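Local coordinates for Spermidine/putrescine ABC transporter, periplasmic binding protein (Treponema pallidum, PDB 2V84) that binds polyamines and probably serves as the periplasmic receptor of an ABC-type spermidine and putrescine transporter, at residues His91-Ile101 / Ile262-His273. Numbering follows the deposited sequence.
Sequences HLLEKIDLSKI and IPKGARNRDLAH
Leu-93 and Pro-263 form an antiparallel non-hydrogen-bonded pair, CA to CA 4.8 Å, in a short, weakly bonded antiparallel pairing; on its two sides Lys-264 N donates to Leu-92 O and Glu-94 N to Ile-262 O. Beyond this pair, side chains of one segment mostly meet backbone atoms of the other. The Glu-94 carboxylate spans both parts of the partner segment: OE2 accepts from Gly-265 N at 2.8 Å, met from above the carboxylate plane, within the type II turn from Pro-263 to Ala-266, while OE1 offers its anti lone pair to Arg-269 NH1 at 2.9 Å in a salt bridge. The two planes stand 37° apart, and the guanidinium also serves a second acceptor. A bend in the arginine chain (chi3 53°) brings NH1 and NH2 end-on to Lys-95 O, which lies in the guanidinium plane and takes both bonds. The setting is a two-lobed solute-binding protein of the bacterial extracellular family, where the contact sits at the periphery, away from the predicted spermidine site, and ties the chain after helix 81-89 to the start of helix 269-279; strand 76-77 packs against Ile-262 and Pro-263. His-273 continues the pattern one helical turn past Arg-269. Its ND1 donates to Arg-269 O at 2.6 Å, which fixes the ring's rotation and identifies NE2 as the acceptor for Asp-97 N, 3.0 Å away in the ring plane. CE1 of the same imidazole lies over one face of the guanidinium, 3.5 Å above its plane and offset toward the rim of the group. Ile-96 CG2 and Ile-101 CD1 approach the ring obliquely; Lys-100 sets CD over one face of it, and its extended chain carries NZ on to Asp-270 OD1 at 2.8 Å, a salt bridge between two exposed residues.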
loop_
_atom_site.group_PDB
_atom_site.type_symbol
_atom_site.label_atom_id
_atom_site.label_comp_id
_atom_site.label_asym_id
_atom_site.label_seq_id
_atom_site.Cartn_x
_atom_site.Cartn_y
_atom_site.Cartn_z
ATOM N N HIS A 91 -15.710 -14.761 -5.908
ATOM C CA HIS A 91 -15.811 -15.896 -4.976
ATOM C C HIS A 91 -14.502 -16.641 -4.770
ATOM O O HIS A 91 -14.484 -17.868 -4.726
ATOM C CB HIS A 91 -16.907 -16.863 -5.424
ATOM C CG HIS A 91 -18.217 -16.196 -5.680
ATOM N ND1 HIS A 91 -19.043 -15.770 -4.662
ATOM C CD2 HIS A 91 -18.848 -15.883 -6.837
ATOM C CE1 HIS A 91 -20.134 -15.234 -5.180
ATOM N NE2 HIS A 91 -20.037 -15.287 -6.499
ATOM N N LEU A 92 -13.417 -15.883 -4.629
ATOM C CA LEU A 92 -12.077 -16.453 -4.542
ATOM C C LEU A 92 -11.550 -16.658 -3.129
ATOM O O LEU A 92 -10.471 -17.239 -2.950
ATOM C CB LEU A 92 -11.091 -15.589 -5.336
ATOM C CG LEU A 92 -10.706 -16.041 -6.744
ATOM C CD1 LEU A 92 -11.850 -16.711 -7.492
ATOM C CD2 LEU A 92 -10.172 -14.847 -7.507
ATOM N N LEU A 93 -12.334 -16.207 -2.142
ATOM C CA LEU A 93 -11.892 -16.118 -0.756
ATOM C C LEU A 93 -12.799 -16.905 0.169
ATOM O O LEU A 93 -14.002 -17.049 -0.101
ATOM C CB LEU A 93 -11.844 -14.645 -0.305
ATOM C CG LEU A 93 -10.923 -13.728 -1.123
ATOM C CD1 LEU A 93 -10.948 -12.309 -0.568
ATOM C CD2 LEU A 93 -9.499 -14.284 -1.162
ATOM N N GLU A 94 -12.230 -17.408 1.265
ATOM C CA GLU A 94 -13.014 -18.198 2.240
ATOM C C GLU A 94 -13.384 -17.344 3.415
ATOM O O GLU A 94 -12.629 -16.433 3.756
ATOM C CB GLU A 94 -12.221 -19.398 2.742
ATOM C CG GLU A 94 -11.903 -20.362 1.622
ATOM C CD GLU A 94 -11.438 -21.709 2.102
ATOM O OE1 GLU A 94 -11.131 -21.854 3.298
ATOM O OE2 GLU A 94 -11.378 -22.643 1.272
ATOM N N LYS A 95 -14.553 -17.615 3.996
ATOM C CA LYS A 95 -14.958 -16.936 5.239
ATOM C C LYS A 95 -13.932 -17.197 6.330
ATOM O O LYS A 95 -13.388 -18.294 6.442
ATOM C CB LYS A 95 -16.375 -17.377 5.679
ATOM C CG LYS A 95 -17.477 -16.857 4.744
ATOM C CD LYS A 95 -18.888 -17.133 5.288
ATOM C CE LYS A 95 -19.969 -16.614 4.320
ATOM N NZ LYS A 95 -21.324 -16.881 4.865
ATOM N N ILE A 96 -13.678 -16.176 7.137
ATOM C CA ILE A 96 -12.742 -16.245 8.241
ATOM C C ILE A 96 -13.529 -16.456 9.532
ATOM O O ILE A 96 -14.606 -15.894 9.706
ATOM C CB ILE A 96 -11.887 -14.945 8.307
ATOM C CG1 ILE A 96 -11.011 -14.877 7.042
ATOM C CG2 ILE A 96 -11.034 -14.913 9.574
ATOM C CD1 ILE A 96 -10.133 -13.625 6.906
ATOM N N ASP A 97 -13.013 -17.330 10.395
ATOM C CA ASP A 97 -13.605 -17.607 11.698
ATOM C C ASP A 97 -12.936 -16.704 12.716
ATOM O O ASP A 97 -11.832 -16.992 13.193
ATOM C CB ASP A 97 -13.426 -19.093 12.073
ATOM C CG ASP A 97 -13.978 -19.425 13.443
ATOM O OD1 ASP A 97 -14.637 -18.566 14.080
ATOM O OD2 ASP A 97 -13.754 -20.556 13.911
ATOM N N LEU A 98 -13.594 -15.598 13.035
ATOM C CA LEU A 98 -12.961 -14.590 13.868
ATOM C C LEU A 98 -12.788 -15.043 15.315
ATOM O O LEU A 98 -12.037 -14.418 16.075
ATOM C CB LEU A 98 -13.713 -13.260 13.801
ATOM C CG LEU A 98 -13.759 -12.515 12.458
ATOM C CD1 LEU A 98 -14.618 -11.255 12.631
ATOM C CD2 LEU A 98 -12.371 -12.190 11.912
ATOM N N SER A 99 -13.466 -16.135 15.689
ATOM C CA SER A 99 -13.334 -16.648 17.056
ATOM C C SER A 99 -11.916 -17.201 17.228
ATOM O O SER A 99 -11.420 -17.303 18.349
ATOM C CB SER A 99 -14.396 -17.709 17.396
ATOM O OG SER A 99 -14.167 -18.909 16.675
ATOM N N LYS A 100 -11.249 -17.502 16.117
ATOM C CA LYS A 100 -9.879 -18.024 16.181
ATOM C C LYS A 100 -8.844 -16.900 16.069
ATOM O O LYS A 100 -7.632 -17.145 16.023
ATOM C CB LYS A 100 -9.660 -19.068 15.103
ATOM C CG LYS A 100 -10.395 -20.388 15.389
ATOM C CD LYS A 100 -10.063 -21.426 14.334
ATOM C CE LYS A 100 -10.590 -22.788 14.776
ATOM N NZ LYS A 100 -10.428 -23.818 13.709
ATOM N N ILE A 101 -9.338 -15.670 16.018
ATOM C CA ILE A 101 -8.476 -14.498 15.923
ATOM C C ILE A 101 -8.903 -13.450 16.947
ATOM O O ILE A 101 -9.283 -12.354 16.573
ATOM C CB ILE A 101 -8.497 -13.865 14.513
ATOM C CG1 ILE A 101 -8.314 -14.935 13.436
ATOM C CG2 ILE A 101 -7.378 -12.812 14.397
ATOM C CD1 ILE A 101 -8.588 -14.406 12.018
ATOM N N ILE A 262 -8.000 -15.585 3.313
ATOM C CA ILE A 262 -7.749 -17.013 3.201
ATOM C C ILE A 262 -8.204 -17.467 1.809
ATOM O O ILE A 262 -9.403 -17.416 1.509
ATOM C CB ILE A 262 -8.478 -17.802 4.329
ATOM C CG1 ILE A 262 -7.854 -17.498 5.708
ATOM C CG2 ILE A 262 -8.468 -19.315 4.013
ATOM C CD1 ILE A 262 -8.679 -18.069 6.878
ATOM N N PRO A 263 -7.249 -17.896 0.939
ATOM C CA PRO A 263 -7.651 -18.285 -0.422
ATOM C C PRO A 263 -8.593 -19.483 -0.447
ATOM O O PRO A 263 -8.449 -20.383 0.373
ATOM C CB PRO A 263 -6.319 -18.677 -1.086
ATOM C CG PRO A 263 -5.273 -17.926 -0.314
ATOM C CD PRO A 263 -5.793 -18.028 1.120
ATOM N N LYS A 264 -9.522 -19.503 -1.402
ATOM C CA LYS A 264 -10.354 -20.687 -1.629
ATOM C C LYS A 264 -9.463 -21.919 -1.750
ATOM O O LYS A 264 -8.434 -21.883 -2.436
ATOM C CB LYS A 264 -11.229 -20.537 -2.877
ATOM C CG LYS A 264 -12.043 -21.787 -3.192
ATOM C CD LYS A 264 -12.768 -21.701 -4.521
ATOM C CE LYS A 264 -13.299 -23.062 -4.906
ATOM N NZ LYS A 264 -14.668 -22.961 -5.472
ATOM N N GLY A 265 -9.852 -22.992 -1.065
ATOM C CA GLY A 265 -9.109 -24.246 -1.090
ATOM C C GLY A 265 -7.935 -24.352 -0.128
ATOM O O GLY A 265 -7.150 -25.300 -0.218
ATOM N N ALA A 266 -7.805 -23.392 0.791
ATOM C CA ALA A 266 -6.733 -23.409 1.796
ATOM C C ALA A 266 -6.713 -24.722 2.570
ATOM O O ALA A 266 -7.748 -25.130 3.124
ATOM C CB ALA A 266 -6.893 -22.230 2.767
ATOM N N ARG A 267 -5.543 -25.371 2.607
ATOM C CA ARG A 267 -5.393 -26.693 3.239
ATOM C C ARG A 267 -5.213 -26.619 4.741
ATOM O O ARG A 267 -5.563 -27.561 5.449
ATOM C CB ARG A 267 -4.189 -27.453 2.674
ATOM C CG ARG A 267 -4.181 -27.712 1.191
ATOM C CD ARG A 267 -2.804 -28.230 0.820
ATOM N NE ARG A 267 -2.605 -28.339 -0.623
ATOM C CZ ARG A 267 -1.852 -27.515 -1.348
ATOM N NH1 ARG A 267 -1.206 -26.494 -0.778
ATOM N NH2 ARG A 267 -1.741 -27.716 -2.658
ATOM N N ASN A 268 -4.644 -25.514 5.221
ATOM C CA ASN A 268 -4.399 -25.314 6.651
ATOM C C ASN A 268 -5.043 -24.044 7.201
ATOM O O ASN A 268 -4.344 -23.074 7.486
ATOM C CB ASN A 268 -2.898 -25.281 6.937
ATOM C CG ASN A 268 -2.554 -25.804 8.322
ATOM O OD1 ASN A 268 -3.274 -25.564 9.312
ATOM N ND2 ASN A 268 -1.450 -26.541 8.401
ATOM N N ARG A 269 -6.366 -24.053 7.351
ATOM C CA ARG A 269 -7.077 -22.887 7.883
ATOM C C ARG A 269 -6.681 -22.605 9.327
ATOM O O ARG A 269 -6.610 -21.451 9.738
ATOM C CB ARG A 269 -8.597 -23.054 7.751
ATOM C CG ARG A 269 -9.131 -22.917 6.316
ATOM C CD ARG A 269 -10.613 -23.252 6.228
ATOM N NE ARG A 269 -11.415 -22.489 7.192
ATOM C CZ ARG A 269 -11.861 -21.242 7.003
ATOM N NH1 ARG A 269 -11.617 -20.597 5.872
ATOM N NH2 ARG A 269 -12.575 -20.634 7.952
ATOM N N ASP A 270 -6.417 -23.657 10.099
ATOM C CA ASP A 270 -6.014 -23.493 11.505
ATOM C C ASP A 270 -4.720 -22.681 11.669
ATOM O O ASP A 270 -4.642 -21.798 12.514
ATOM C CB ASP A 270 -5.875 -24.859 12.170
ATOM C CG ASP A 270 -7.188 -25.630 12.198
ATOM O OD1 ASP A 270 -8.247 -25.016 12.443
ATOM O OD2 ASP A 270 -7.146 -26.857 11.966
ATOM N N LEU A 271 -3.715 -22.976 10.852
ATOM C CA LEU A 271 -2.497 -22.172 10.893
ATOM C C LEU A 271 -2.676 -20.796 10.265
ATOM O O LEU A 271 -2.013 -19.841 10.664
ATOM C CB LEU A 271 -1.307 -22.896 10.250
ATOM C CG LEU A 271 -0.470 -23.764 11.183
ATOM C CD1 LEU A 271 0.701 -24.309 10.398
ATOM C CD2 LEU A 271 0.008 -22.988 12.389
ATOM N N ALA A 272 -3.559 -20.682 9.278
ATOM C CA ALA A 272 -3.841 -19.370 8.686
ATOM C C ALA A 272 -4.413 -18.409 9.727
ATOM O O ALA A 272 -3.970 -17.274 9.837
ATOM C CB ALA A 272 -4.779 -19.499 7.512
ATOM N N HIS A 273 -5.374 -18.873 10.508
ATOM C CA HIS A 273 -5.973 -18.023 11.540
ATOM C C HIS A 273 -4.947 -17.716 12.635
ATOM O O HIS A 273 -4.903 -16.608 13.168
ATOM C CB HIS A 273 -7.176 -18.728 12.174
ATOM C CG HIS A 273 -8.387 -18.792 11.293
ATOM N ND1 HIS A 273 -8.555 -19.757 10.328
ATOM C CD2 HIS A 273 -9.485 -18.002 11.228
ATOM C CE1 HIS A 273 -9.720 -19.582 9.727
ATOM N NE2 HIS A 273 -10.298 -18.518 10.247
HETATM O O HOH W 1 -10.496 -14.822 3.027
#